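Local coordinates for protein transcriptional regulator AcuR (Rhodobacter sphaeroides 2.4.1, PDB 3BRU) that represses transcription of its own operon, probably by binding two operator sequences in the promoter, at residues Gln33-Ala38 with His69-Lys74; Glu41-Thr44 with Ser50-Val53; Phe77-Ile82 with Arg145-Gly150; Thr87-Leu92 with Arg109-Met114; Glu117-His122 with Leu194-Glu199. One frame throughout, in Å; residues are numbered along the deposited sequence.

Contact 1. Residues Gln33-Ala38 with His69-Lys74; sequences QSLIRA and HYFRNK
Phe71, just past the end of helix 64-70, reaches across to Leu35 and Ile36 of helix 31-45. From its CB the side chain turns beside the backbone N (chi1 -51°), with CG anti to the carbonyl carbon, and this carries the ring over to the first helix. Tyr70 CB of the preceding residue lies over the centre of one ring face. Further out, CE2 has Leu35 CD1 at 4.0 Å, a methyl that comes in at the ring edge, close to the plane; the two side chains lie alongside, pointing opposite ways. At the tip, Phe71 CZ meets Ile36 CD1 obliquely at 4.2 Å. CE1 turns to the following helix, with Ala80 CB 3.6 Å away. The rings of Phe67 and Phe77 meet Phe71 as well, while Leu35 continues onto Ile56, Leu57 and Ala60 of helix 53-60. Phe71, the last residue of the predicted helix-turn-helix, is thereby buried among side chains of helices 31-45, 64-70 and 74-97. The touching groups are all hydrocarbon, so dispersion and the exclusion of water hold helix 31-45 against the end of helix 64-70, which probably corresponds to the recognition helix of TetR-type domains.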
# COMPACT_ATOMS: atom_id res chain seq x y z
N GLN A 33 -6.21 -23.31 -15.96
CA GLN A 33 -6.54 -21.90 -16.18
C GLN A 33 -7.65 -21.40 -15.28
O GLN A 33 -7.60 -20.26 -14.88
CB GLN A 33 -6.68 -21.43 -17.64
CG GLN A 33 -8.01 -21.50 -18.38
CD GLN A 33 -9.16 -20.59 -17.94
OE1 GLN A 33 -10.30 -21.00 -18.07
NE2 GLN A 33 -8.90 -19.38 -17.47
N SER A 34 -8.65 -22.23 -14.98
CA SER A 34 -9.78 -21.82 -14.17
C SER A 34 -9.29 -21.48 -12.77
O SER A 34 -9.76 -20.50 -12.17
CB SER A 34 -10.83 -22.91 -14.04
OG SER A 34 -11.32 -23.26 -15.30
N LEU A 35 -8.38 -22.30 -12.24
CA LEU A 35 -7.81 -22.13 -10.90
C LEU A 35 -7.03 -20.83 -10.83
O LEU A 35 -7.29 -20.00 -9.95
CB LEU A 35 -6.95 -23.32 -10.51
CG LEU A 35 -7.76 -24.58 -10.17
CD1 LEU A 35 -6.84 -25.80 -9.93
CD2 LEU A 35 -8.77 -24.39 -9.00
N ILE A 36 -6.13 -20.61 -11.80
CA ILE A 36 -5.35 -19.38 -11.84
C ILE A 36 -6.25 -18.13 -11.96
O ILE A 36 -6.07 -17.16 -11.19
CB ILE A 36 -4.35 -19.45 -12.98
CG1 ILE A 36 -3.34 -20.58 -12.73
CG2 ILE A 36 -3.71 -18.06 -13.24
CD1 ILE A 36 -2.28 -20.30 -11.64
N ARG A 37 -7.21 -18.18 -12.89
CA ARG A 37 -8.20 -17.13 -13.07
C ARG A 37 -8.91 -16.75 -11.76
O ARG A 37 -8.92 -15.57 -11.36
CB ARG A 37 -9.26 -17.54 -14.08
CG ARG A 37 -10.42 -16.53 -14.16
CD ARG A 37 -10.24 -15.52 -15.29
NE ARG A 37 -8.87 -15.00 -15.42
CZ ARG A 37 -8.51 -13.74 -15.16
NH1 ARG A 37 -9.42 -12.86 -14.74
NH2 ARG A 37 -7.24 -13.35 -15.33
N ALA A 38 -9.51 -17.75 -11.11
CA ALA A 38 -10.21 -17.54 -9.88
C ALA A 38 -9.24 -17.03 -8.82
O ALA A 38 -9.62 -16.24 -7.99
CB ALA A 38 -10.87 -18.85 -9.43
N HIS A 69 -3.78 -31.94 -7.72
CA HIS A 69 -2.99 -32.42 -8.83
C HIS A 69 -1.87 -31.44 -9.16
O HIS A 69 -0.74 -31.84 -9.43
CB HIS A 69 -3.88 -32.61 -10.06
CG HIS A 69 -3.15 -33.16 -11.25
ND1 HIS A 69 -2.70 -34.46 -11.31
CD2 HIS A 69 -2.81 -32.58 -12.43
CE1 HIS A 69 -2.11 -34.67 -12.48
NE2 HIS A 69 -2.16 -33.55 -13.17
N TYR A 70 -2.20 -30.15 -9.13
CA TYR A 70 -1.32 -29.09 -9.56
C TYR A 70 -0.59 -28.43 -8.41
O TYR A 70 0.54 -27.99 -8.59
CB TYR A 70 -2.13 -28.06 -10.35
CG TYR A 70 -2.59 -28.55 -11.72
CD1 TYR A 70 -1.67 -28.77 -12.76
CD2 TYR A 70 -3.94 -28.80 -11.98
CE1 TYR A 70 -2.10 -29.22 -14.02
CE2 TYR A 70 -4.37 -29.27 -13.22
CZ TYR A 70 -3.45 -29.47 -14.24
OH TYR A 70 -3.86 -29.90 -15.46
N PHE A 71 -1.21 -28.30 -7.25
CA PHE A 71 -0.62 -27.47 -6.18
C PHE A 71 -0.58 -28.28 -4.91
O PHE A 71 -1.51 -29.05 -4.67
CB PHE A 71 -1.41 -26.17 -5.98
CG PHE A 71 -1.64 -25.41 -7.27
CD1 PHE A 71 -0.57 -24.82 -7.95
CD2 PHE A 71 -2.92 -25.31 -7.82
CE1 PHE A 71 -0.78 -24.14 -9.13
CE2 PHE A 71 -3.13 -24.63 -9.00
CZ PHE A 71 -2.07 -24.04 -9.65
N ARG A 72 0.49 -28.18 -4.13
CA ARG A 72 0.48 -29.04 -2.96
C ARG A 72 -0.35 -28.49 -1.83
O ARG A 72 -0.89 -29.24 -1.04
CB ARG A 72 1.84 -29.59 -2.51
CG ARG A 72 3.05 -28.80 -2.78
CD ARG A 72 4.17 -29.46 -1.96
NE ARG A 72 5.51 -29.01 -2.32
CZ ARG A 72 5.98 -27.77 -2.14
NH1 ARG A 72 5.21 -26.81 -1.61
NH2 ARG A 72 7.22 -27.48 -2.51
N ASN A 73 -0.49 -27.18 -1.80
CA ASN A 73 -1.27 -26.47 -0.79
C ASN A 73 -1.53 -25.03 -1.26
O ASN A 73 -1.04 -24.61 -2.32
CB ASN A 73 -0.55 -26.47 0.57
CG ASN A 73 0.96 -26.15 0.46
OD1 ASN A 73 1.42 -25.37 -0.37
ND2 ASN A 73 1.73 -26.79 1.31
N LYS A 74 -2.28 -24.29 -0.43
CA LYS A 74 -2.56 -22.87 -0.66
C LYS A 74 -1.28 -22.04 -0.90
O LYS A 74 -1.25 -21.17 -1.76
CB LYS A 74 -3.40 -22.33 0.51
CG LYS A 74 -4.16 -21.07 0.22
CD LYS A 74 -4.31 -20.22 1.52
CE LYS A 74 -5.32 -19.10 1.37
NZ LYS A 74 -5.58 -18.41 2.72

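Contact 2. Residues Glu41-Thr44 with Ser50-Val53; sequences EHLT and SVGV
The imidazole of His42 and the methyl Val51 CG1 meet obliquely, the methyl sitting neither squarely over the ring nor in its plane. At the ring's polar end ND1 is hydrogen-bonded to Glu55 OE2, just inside helix 53-60, and the His42 side chain also packs on Ile56 and Ala59 of that helix. Closer to the backbone, His42 CB stands 4.0 Å from Val51 CG1 and 4.1 Å from Val51 CG2, so both branches of the valine straddle this one carbon. CG2 additionally faces the carbonyl oxygen His42 O at 4.0 Å. The fork is oriented by chi1 (177°): CG1 is anti to the backbone N and CG2 anti to the carbonyl carbon, which turns both methyls to helix 31-45. Leu43 comes in from beside the histidine, its CD1 lying 4.1 Å from Val51 CB and crossing the valine obliquely. Leu43 also touches Leu129 and Leu133 of helix 129-135 and Leu81 of helix 74-97. With an alanine in place of Val51, both methyls go, and His42 CB and Leu43 CD1 would probably face a gap between helix 31-45 and the turn. Gly52 follows at the N-cap position of helix 53-60, the first helix of the predicted helix-turn-helix. The buried valine thus packs the lead-in to that helix against helix 31-45 by apolar contact, while the neighbouring polar link from His42 to Glu55 is consistent with a fixed orientation of the imidazole.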
# COMPACT_ATOMS: atom_id res chain seq x y z
N GLU A 41 -8.46 -13.27 -9.64
CA GLU A 41 -9.62 -12.43 -9.37
C GLU A 41 -9.84 -12.20 -7.89
O GLU A 41 -10.06 -11.07 -7.47
CB GLU A 41 -10.88 -12.99 -10.03
CG GLU A 41 -10.83 -12.89 -11.56
CD GLU A 41 -12.03 -13.55 -12.25
OE1 GLU A 41 -12.86 -14.13 -11.50
OE2 GLU A 41 -12.14 -13.52 -13.53
N HIS A 42 -9.77 -13.26 -7.10
CA HIS A 42 -10.13 -13.21 -5.68
C HIS A 42 -9.06 -12.53 -4.85
O HIS A 42 -9.38 -11.78 -3.95
CB HIS A 42 -10.41 -14.61 -5.12
CG HIS A 42 -11.74 -15.16 -5.50
ND1 HIS A 42 -12.76 -15.35 -4.58
CD2 HIS A 42 -12.25 -15.53 -6.70
CE1 HIS A 42 -13.83 -15.82 -5.20
NE2 HIS A 42 -13.54 -15.96 -6.49
N LEU A 43 -7.79 -12.78 -5.16
CA LEU A 43 -6.69 -12.10 -4.44
C LEU A 43 -6.36 -10.66 -4.84
O LEU A 43 -5.71 -9.93 -4.04
CB LEU A 43 -5.40 -12.90 -4.53
CG LEU A 43 -5.21 -14.01 -3.50
CD1 LEU A 43 -6.30 -15.08 -3.63
CD2 LEU A 43 -3.81 -14.60 -3.74
N THR A 44 -6.78 -10.25 -6.03
CA THR A 44 -6.70 -8.82 -6.41
C THR A 44 -7.88 -8.03 -5.80
O THR A 44 -7.79 -6.82 -5.61
CB THR A 44 -6.63 -8.63 -7.97
OG1 THR A 44 -7.79 -9.18 -8.58
CG2 THR A 44 -5.40 -9.34 -8.55
N SER A 50 -7.84 -13.69 3.30
CA SER A 50 -9.30 -13.66 3.23
C SER A 50 -9.89 -14.80 2.42
O SER A 50 -11.08 -15.09 2.48
CB SER A 50 -9.72 -12.37 2.54
OG SER A 50 -10.22 -11.46 3.49
N VAL A 51 -9.06 -15.43 1.61
CA VAL A 51 -9.58 -16.32 0.61
C VAL A 51 -9.11 -17.74 0.85
O VAL A 51 -7.90 -18.01 0.79
CB VAL A 51 -9.19 -15.82 -0.80
CG1 VAL A 51 -9.65 -16.79 -1.85
CG2 VAL A 51 -9.78 -14.44 -1.04
N GLY A 52 -10.05 -18.65 1.12
CA GLY A 52 -9.71 -20.06 1.30
C GLY A 52 -9.79 -20.84 -0.00
O GLY A 52 -10.34 -20.37 -1.01
N VAL A 53 -9.25 -22.05 0.02
CA VAL A 53 -9.26 -22.95 -1.11
C VAL A 53 -10.68 -23.31 -1.57
O VAL A 53 -10.93 -23.37 -2.78
CB VAL A 53 -8.43 -24.23 -0.83
CG1 VAL A 53 -8.61 -25.31 -1.92
CG2 VAL A 53 -6.97 -23.87 -0.64

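Contact 3. Residues Phe77-Ile82 with Arg145-Gly150; sequences FGLALI and RAALIG
At the junction between the DNA-binding part and the C-terminal domain, Leu79 and Ile82 of helix 74-97 pack on Ala147 and Leu148 of helix 143-167. The two short segments run nearly parallel, 11° apart in direction, with their axes 10.6 Å from each other at closest approach. The small Ala147 points at helix 74-97 and takes a methyl from Leu79, whose CD2 lies 3.8 Å from Ala147 CB. One turn further on, the tip of Ile82 serves two partners: its CD1 is 3.8 Å from Leu148 CD2 and 4.3 Å from Ala147 CB. Ile82 CG1 stands anti to the carbonyl carbon (chi1 -68°), which extends this branch to the leucine methyl, and the two side chains cross at about a right angle. CG1 itself comes within 4.0 Å of Leu148 CD2. Leu133 of helix 129-135 touches both Ile82 and Leu148, closing the group from a third helix. Leu148 also packs on Leu198 of the second subunit, so the seam lies beside the dimer contact. Such packing is in keeping with the TetR fold, where the long helix following the helix-turn-helix joins the DNA-binding region to the helical regulatory domain.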
# COMPACT_ATOMS: atom_id res chain seq x y z
N PHE A 77 0.07 -22.75 -4.46
CA PHE A 77 -0.89 -21.99 -5.26
C PHE A 77 -0.66 -20.47 -5.30
O PHE A 77 -0.56 -19.89 -6.40
CB PHE A 77 -2.31 -22.28 -4.77
CG PHE A 77 -3.39 -21.69 -5.62
CD1 PHE A 77 -3.42 -21.89 -6.98
CD2 PHE A 77 -4.40 -20.92 -5.05
CE1 PHE A 77 -4.44 -21.38 -7.75
CE2 PHE A 77 -5.39 -20.39 -5.82
CZ PHE A 77 -5.42 -20.63 -7.16
N GLY A 78 -0.62 -19.84 -4.14
CA GLY A 78 -0.20 -18.44 -4.04
C GLY A 78 1.09 -18.07 -4.79
O GLY A 78 1.12 -17.04 -5.46
N LEU A 79 2.15 -18.88 -4.69
CA LEU A 79 3.38 -18.62 -5.47
C LEU A 79 3.23 -18.77 -6.97
O LEU A 79 3.85 -18.03 -7.73
CB LEU A 79 4.53 -19.51 -5.00
CG LEU A 79 5.10 -19.19 -3.61
CD1 LEU A 79 5.92 -20.38 -3.10
CD2 LEU A 79 5.94 -17.94 -3.65
N ALA A 80 2.42 -19.73 -7.39
CA ALA A 80 2.05 -19.89 -8.78
C ALA A 80 1.28 -18.67 -9.28
O ALA A 80 1.43 -18.29 -10.45
CB ALA A 80 1.19 -21.17 -8.98
N LEU A 81 0.44 -18.08 -8.43
CA LEU A 81 -0.31 -16.88 -8.83
C LEU A 81 0.60 -15.69 -9.01
O LEU A 81 0.37 -14.92 -9.90
CB LEU A 81 -1.44 -16.52 -7.85
CG LEU A 81 -2.57 -17.53 -7.71
CD1 LEU A 81 -3.46 -17.14 -6.53
CD2 LEU A 81 -3.36 -17.65 -9.00
N ILE A 82 1.60 -15.54 -8.14
CA ILE A 82 2.60 -14.49 -8.31
C ILE A 82 3.37 -14.68 -9.64
O ILE A 82 3.52 -13.72 -10.39
CB ILE A 82 3.59 -14.45 -7.12
CG1 ILE A 82 2.91 -14.00 -5.83
CG2 ILE A 82 4.78 -13.54 -7.42
CD1 ILE A 82 3.73 -14.45 -4.59
N ARG A 145 8.11 -13.49 0.59
CA ARG A 145 8.91 -12.27 0.68
C ARG A 145 9.81 -12.05 -0.56
O ARG A 145 9.69 -11.02 -1.25
CB ARG A 145 9.70 -12.21 2.00
CG ARG A 145 10.10 -10.79 2.43
CD ARG A 145 10.81 -10.70 3.86
NE ARG A 145 9.96 -11.22 4.95
CZ ARG A 145 8.94 -10.55 5.51
NH1 ARG A 145 8.20 -11.10 6.47
NH2 ARG A 145 8.65 -9.33 5.10
N ALA A 146 10.68 -13.01 -0.84
CA ALA A 146 11.61 -12.92 -1.96
C ALA A 146 10.87 -12.93 -3.30
O ALA A 146 11.30 -12.28 -4.27
CB ALA A 146 12.62 -14.07 -1.89
N ALA A 147 9.77 -13.69 -3.36
CA ALA A 147 9.03 -13.78 -4.60
C ALA A 147 8.38 -12.42 -4.88
O ALA A 147 8.49 -11.91 -5.99
CB ALA A 147 8.01 -14.87 -4.53
N LEU A 148 7.75 -11.81 -3.86
CA LEU A 148 7.12 -10.50 -4.04
C LEU A 148 8.14 -9.40 -4.35
O LEU A 148 7.93 -8.58 -5.26
CB LEU A 148 6.25 -10.11 -2.86
CG LEU A 148 5.01 -10.95 -2.58
CD1 LEU A 148 4.58 -10.58 -1.14
CD2 LEU A 148 3.87 -10.74 -3.69
N ILE A 149 9.24 -9.38 -3.60
CA ILE A 149 10.29 -8.39 -3.80
C ILE A 149 10.91 -8.53 -5.22
O ILE A 149 11.23 -7.53 -5.88
CB ILE A 149 11.37 -8.45 -2.68
CG1 ILE A 149 10.76 -8.11 -1.32
CG2 ILE A 149 12.50 -7.45 -2.95
CD1 ILE A 149 11.75 -8.24 -0.11
N GLY A 150 11.06 -9.77 -5.67
CA GLY A 150 11.62 -10.07 -6.98
C GLY A 150 10.83 -9.41 -8.10
O GLY A 150 11.42 -8.80 -9.01

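Contact 4. Residues Thr87-Leu92 with Arg109-Met114; sequences TYFARL and RLFTRM
On the helix that sets Phe111 against Phe89 and Leu92, the carbonyl oxygen of Arg109 takes two donors from the same face of its plane: the main-chain Arg113 N and the hydroxyl of Thr112. Thr112 OG1 donates over 3.1 Å to Arg109 O, tilted 34° from the carbonyl plane, so the hydroxyl is satisfied within its own helix. Phe111, next to it, carries the contact. Its CE1 has Leu92 CD2 at 3.7 Å, a methyl lying in the plane of the ring at its edge. The same methyl sits 3.5 Å above one face of the Phe89 ring, towards the rim, so it meets a face of Phe89 and the edge of Phe111 beside the point where the rings touch. There Phe89 CZ is 3.8 Å from Phe111 CE1; the two side chains cross at about a right angle. Phe111 CG lies anti to the backbone N (chi1 159°), which carries the ring edge to Leu92 and Phe89. In this all-helical TetR-type architecture the contact ties helix 74-97, which leads out of the DNA-binding region, to helix 104-120 of the C-terminal domain, the segments running 127° apart. An alanine in place of Phe111 would probably leave Leu92 CD2 and Phe89 CZ without a partner from this helix and open a gap beside Trp189 of helix 178-199, which meets the Phe111 ring. Met114, present as selenomethionine and bent at its last torsion, puts CE 3.4 Å from Leu92 O. Trp155 meets the ring of Phe89, and Trp186 also touches Phe89.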
# COMPACT_ATOMS: atom_id res chain seq x y z
N THR A 87 3.98 -12.67 -15.28
CA THR A 87 4.03 -12.92 -16.73
C THR A 87 3.04 -12.02 -17.46
O THR A 87 3.37 -11.42 -18.49
CB THR A 87 3.75 -14.38 -17.05
OG1 THR A 87 4.86 -15.14 -16.58
CG2 THR A 87 3.61 -14.63 -18.57
N TYR A 88 1.84 -11.89 -16.89
CA TYR A 88 0.82 -11.18 -17.61
C TYR A 88 1.04 -9.70 -17.52
O TYR A 88 0.85 -8.97 -18.52
CB TYR A 88 -0.57 -11.70 -17.22
CG TYR A 88 -0.65 -13.22 -17.53
CD1 TYR A 88 -0.12 -13.74 -18.74
CD2 TYR A 88 -1.19 -14.13 -16.59
CE1 TYR A 88 -0.14 -15.10 -19.04
CE2 TYR A 88 -1.21 -15.52 -16.87
CZ TYR A 88 -0.69 -15.99 -18.10
OH TYR A 88 -0.73 -17.35 -18.41
N PHE A 89 1.53 -9.26 -16.36
CA PHE A 89 1.87 -7.87 -16.14
C PHE A 89 3.03 -7.39 -16.98
O PHE A 89 3.03 -6.24 -17.40
CB PHE A 89 2.20 -7.63 -14.67
CG PHE A 89 2.07 -6.21 -14.26
CD1 PHE A 89 0.82 -5.66 -13.98
CD2 PHE A 89 3.20 -5.38 -14.19
CE1 PHE A 89 0.71 -4.31 -13.61
CE2 PHE A 89 3.09 -4.04 -13.83
CZ PHE A 89 1.85 -3.51 -13.52
N ALA A 90 4.04 -8.25 -17.19
CA ALA A 90 5.17 -7.94 -18.05
C ALA A 90 4.67 -7.58 -19.45
O ALA A 90 5.23 -6.68 -20.09
CB ALA A 90 6.12 -9.10 -18.13
N ARG A 91 3.61 -8.24 -19.94
CA ARG A 91 3.05 -7.95 -21.27
C ARG A 91 2.34 -6.60 -21.36
O ARG A 91 2.29 -5.98 -22.43
CB ARG A 91 2.11 -9.08 -21.75
CG ARG A 91 2.89 -10.35 -22.01
CD ARG A 91 2.28 -11.23 -23.08
NE ARG A 91 3.04 -12.46 -23.20
CZ ARG A 91 2.72 -13.61 -22.59
NH1 ARG A 91 3.51 -14.68 -22.75
NH2 ARG A 91 1.61 -13.70 -21.84
N LEU A 92 1.77 -6.14 -20.26
CA LEU A 92 1.17 -4.85 -20.25
C LEU A 92 2.26 -3.75 -20.25
O LEU A 92 2.13 -2.76 -20.97
CB LEU A 92 0.16 -4.76 -19.10
CG LEU A 92 -0.15 -3.49 -18.31
CD1 LEU A 92 -1.62 -3.41 -17.89
CD2 LEU A 92 0.74 -3.58 -17.08
N ARG A 109 3.31 7.60 -19.08
CA ARG A 109 1.94 8.11 -19.00
C ARG A 109 0.95 7.16 -19.66
O ARG A 109 -0.15 7.00 -19.15
CB ARG A 109 1.84 9.49 -19.64
CG ARG A 109 2.58 10.56 -18.82
CD ARG A 109 2.39 11.99 -19.38
NE ARG A 109 3.60 12.50 -20.06
CZ ARG A 109 3.76 12.62 -21.39
NH1 ARG A 109 4.91 13.10 -21.87
NH2 ARG A 109 2.80 12.26 -22.25
N LEU A 110 1.35 6.50 -20.75
CA LEU A 110 0.52 5.45 -21.37
C LEU A 110 0.25 4.28 -20.42
O LEU A 110 -0.88 3.86 -20.27
CB LEU A 110 1.10 4.97 -22.71
CG LEU A 110 0.30 3.85 -23.39
CD1 LEU A 110 -1.12 4.29 -23.88
CD2 LEU A 110 1.09 3.32 -24.54
N PHE A 111 1.29 3.77 -19.76
CA PHE A 111 1.14 2.70 -18.78
C PHE A 111 0.13 3.01 -17.68
O PHE A 111 -0.74 2.19 -17.37
CB PHE A 111 2.48 2.29 -18.15
CG PHE A 111 2.31 1.60 -16.83
CD1 PHE A 111 1.89 0.28 -16.77
CD2 PHE A 111 2.52 2.28 -15.63
CE1 PHE A 111 1.69 -0.35 -15.56
CE2 PHE A 111 2.32 1.68 -14.42
CZ PHE A 111 1.91 0.36 -14.37
N THR A 112 0.24 4.19 -17.08
CA THR A 112 -0.68 4.61 -16.00
C THR A 112 -2.12 4.84 -16.47
O THR A 112 -3.07 4.62 -15.72
CB THR A 112 -0.17 5.84 -15.21
OG1 THR A 112 -0.09 6.97 -16.07
CG2 THR A 112 1.18 5.57 -14.59
N ARG A 113 -2.25 5.26 -17.71
CA ARG A 113 -3.52 5.43 -18.37
C ARG A 113 -4.22 4.07 -18.60
O ARG A 113 -5.40 3.91 -18.25
CB ARG A 113 -3.28 6.19 -19.67
CG ARG A 113 -4.52 6.62 -20.42
CD ARG A 113 -4.22 7.88 -21.24
NE ARG A 113 -5.39 8.49 -21.88
CZ ARG A 113 -6.68 8.32 -21.54
NH1 ARG A 113 -7.63 8.93 -22.26
NH2 ARG A 113 -7.05 7.52 -20.53
N MSE A 114 -3.48 3.12 -19.16
CA MSE A 114 -3.86 1.72 -19.34
C MSE A 114 -4.21 0.96 -18.07
O MSE A 114 -5.21 0.24 -18.03
CB MSE A 114 -2.74 0.95 -20.03
CG MSE A 114 -2.54 1.37 -21.47
SE MSE A 114 -1.34 0.23 -22.51
CE MSE A 114 0.09 -0.04 -21.22

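Contact 5. Residues Glu117-His122 with Leu194-Glu199; sequences EGMARH and LRAKLE
The end of helix 104-120 and the last turns of helix 178-199 approach most nearly at Met119 and Lys197, whose CA atoms are 8.7 Å apart. Met119, deposited as selenomethionine, bridges the gap alone with its side chain. A bend at its last torsion (chi3 72°) turns the methyl CE onto the other helix. There CE lies 3.9 Å from Ala196 CB and 4.0 Å from Lys197 N, so the methyl rests on backbone and the short alanine side chain. The lysine contributes only its base, with Met119 CE 4.4 Å from Lys197 CB; the chain then leads away, and NZ bonds to Gln135 OE1 of the second subunit. On another side of the helix, Arg195 grips Glu199 one turn later. Arg195 NE donates to Glu199 OE2 over 2.8 Å and NH2 to the same atom over 3.0 Å, a side-on salt bridge in the guanidinium plane. Glu199 OE1 is paired with Arg201, and Arg195 also reaches Gln156 of the second subunit. Arg145 of the second subunit takes the carbonyls of Lys197 and Leu198 near the helix end. An apolar touch on one flank, with polar groups of Arg195, Lys197 and Leu198 bonded to the second subunit, suits the helical C-terminal domain of TetR-family repressors, through which these proteins typically dimerise.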
# COMPACT_ATOMS: atom_id res chain seq x y z
N GLU A 117 -7.48 2.22 -16.93
CA GLU A 117 -8.52 1.62 -17.77
C GLU A 117 -8.85 0.19 -17.36
O GLU A 117 -10.02 -0.20 -17.32
CB GLU A 117 -8.15 1.68 -19.25
CG GLU A 117 -8.27 3.09 -19.84
CD GLU A 117 -7.50 3.30 -21.16
OE1 GLU A 117 -6.81 2.35 -21.63
OE2 GLU A 117 -7.62 4.41 -21.75
N GLY A 118 -7.80 -0.58 -17.05
CA GLY A 118 -7.96 -1.91 -16.53
C GLY A 118 -8.73 -1.90 -15.22
O GLY A 118 -9.69 -2.63 -15.07
N MSE A 119 -8.30 -1.06 -14.27
CA MSE A 119 -8.99 -0.96 -12.97
C MSE A 119 -10.45 -0.50 -13.09
O MSE A 119 -11.30 -0.96 -12.32
CB MSE A 119 -8.25 -0.04 -12.01
CG MSE A 119 -6.96 -0.57 -11.40
SE MSE A 119 -6.48 0.72 -9.97
CE MSE A 119 -7.88 0.26 -8.60
N ALA A 120 -10.71 0.41 -14.02
CA ALA A 120 -12.06 0.96 -14.26
C ALA A 120 -13.10 -0.08 -14.73
O ALA A 120 -14.30 0.12 -14.52
CB ALA A 120 -11.98 2.13 -15.27
N ARG A 121 -12.63 -1.18 -15.34
CA ARG A 121 -13.48 -2.26 -15.84
C ARG A 121 -14.25 -2.97 -14.74
O ARG A 121 -15.33 -3.53 -14.98
CB ARG A 121 -12.63 -3.35 -16.49
CG ARG A 121 -12.26 -3.11 -17.85
CD ARG A 121 -11.46 -4.28 -18.39
NE ARG A 121 -10.46 -3.74 -19.30
CZ ARG A 121 -9.22 -4.18 -19.41
NH1 ARG A 121 -8.84 -5.22 -18.69
NH2 ARG A 121 -8.37 -3.58 -20.23
N HIS A 122 -13.65 -3.02 -13.55
CA HIS A 122 -14.26 -3.71 -12.44
C HIS A 122 -14.54 -2.76 -11.32
O HIS A 122 -14.41 -3.11 -10.16
CB HIS A 122 -13.39 -4.89 -11.97
CG HIS A 122 -13.01 -5.82 -13.07
ND1 HIS A 122 -13.92 -6.67 -13.68
CD2 HIS A 122 -11.83 -5.99 -13.73
CE1 HIS A 122 -13.32 -7.34 -14.65
NE2 HIS A 122 -12.05 -6.95 -14.70
N LEU A 194 -3.69 1.35 -3.89
CA LEU A 194 -4.31 1.12 -2.61
C LEU A 194 -5.49 2.05 -2.40
O LEU A 194 -6.60 1.60 -2.05
CB LEU A 194 -3.28 1.29 -1.49
CG LEU A 194 -3.67 0.96 -0.05
CD1 LEU A 194 -2.36 0.64 0.83
CD2 LEU A 194 -4.59 2.02 0.64
N ARG A 195 -5.22 3.35 -2.61
CA ARG A 195 -6.17 4.44 -2.38
C ARG A 195 -7.32 4.49 -3.38
O ARG A 195 -8.44 4.84 -3.00
CB ARG A 195 -5.43 5.78 -2.31
CG ARG A 195 -4.67 6.03 -0.99
CD ARG A 195 -5.59 6.29 0.20
NE ARG A 195 -6.29 7.56 0.09
CZ ARG A 195 -5.80 8.74 0.45
NH1 ARG A 195 -4.57 8.83 0.99
NH2 ARG A 195 -6.54 9.83 0.27
N ALA A 196 -7.04 4.14 -4.64
CA ALA A 196 -8.08 4.02 -5.67
C ALA A 196 -9.05 2.88 -5.36
O ALA A 196 -10.25 3.02 -5.52
CB ALA A 196 -7.48 3.88 -7.08
N LYS A 197 -8.54 1.76 -4.90
CA LYS A 197 -9.38 0.62 -4.46
C LYS A 197 -10.20 0.87 -3.15
O LYS A 197 -11.35 0.46 -3.05
CB LYS A 197 -8.51 -0.63 -4.37
CG LYS A 197 -9.26 -1.86 -3.95
CD LYS A 197 -8.53 -3.11 -4.44
CE LYS A 197 -7.04 -3.16 -3.99
NZ LYS A 197 -6.87 -3.20 -2.53
N LEU A 198 -9.60 1.54 -2.17
CA LEU A 198 -10.32 2.08 -1.03
C LEU A 198 -11.42 3.12 -1.38
O LEU A 198 -12.53 3.05 -0.85
CB LEU A 198 -9.32 2.68 -0.02
CG LEU A 198 -9.94 3.41 1.16
CD1 LEU A 198 -10.71 2.45 2.03
CD2 LEU A 198 -8.91 4.10 2.00
N GLU A 199 -11.12 4.11 -2.21
CA GLU A 199 -12.09 5.16 -2.53
C GLU A 199 -13.05 4.80 -3.67
O GLU A 199 -14.05 5.49 -3.87
CB GLU A 199 -11.37 6.49 -2.82
CG GLU A 199 -10.74 7.06 -1.55
CD GLU A 199 -9.82 8.26 -1.78
OE1 GLU A 199 -10.20 9.18 -2.57
OE2 GLU A 199 -8.71 8.25 -1.15

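Overall arrangement
From the N terminus, helix 31-45 enters first and serves two contacts. Contact 2 closes the short loop from it to the start of helix 53-60, and contact 1 encloses that loop by returning after helix 64-70; along the chain both close before contact 3 opens. Both touch contact 3, through Phe71 on Phe77 and Leu43 on Leu81, and contact 2 also touches contact 5, Thr44 against Lys197. Contact 3 spans from helix 74-97 to helix 143-167, and within it contact 4 closes a shorter loop to helix 104-120. Contact 5 starts on that helix inside the span and ends beyond it, crossing contact 3. Contacts 3 and 5 lie on opposite sides of the chain's centre, and both reach the second subunit.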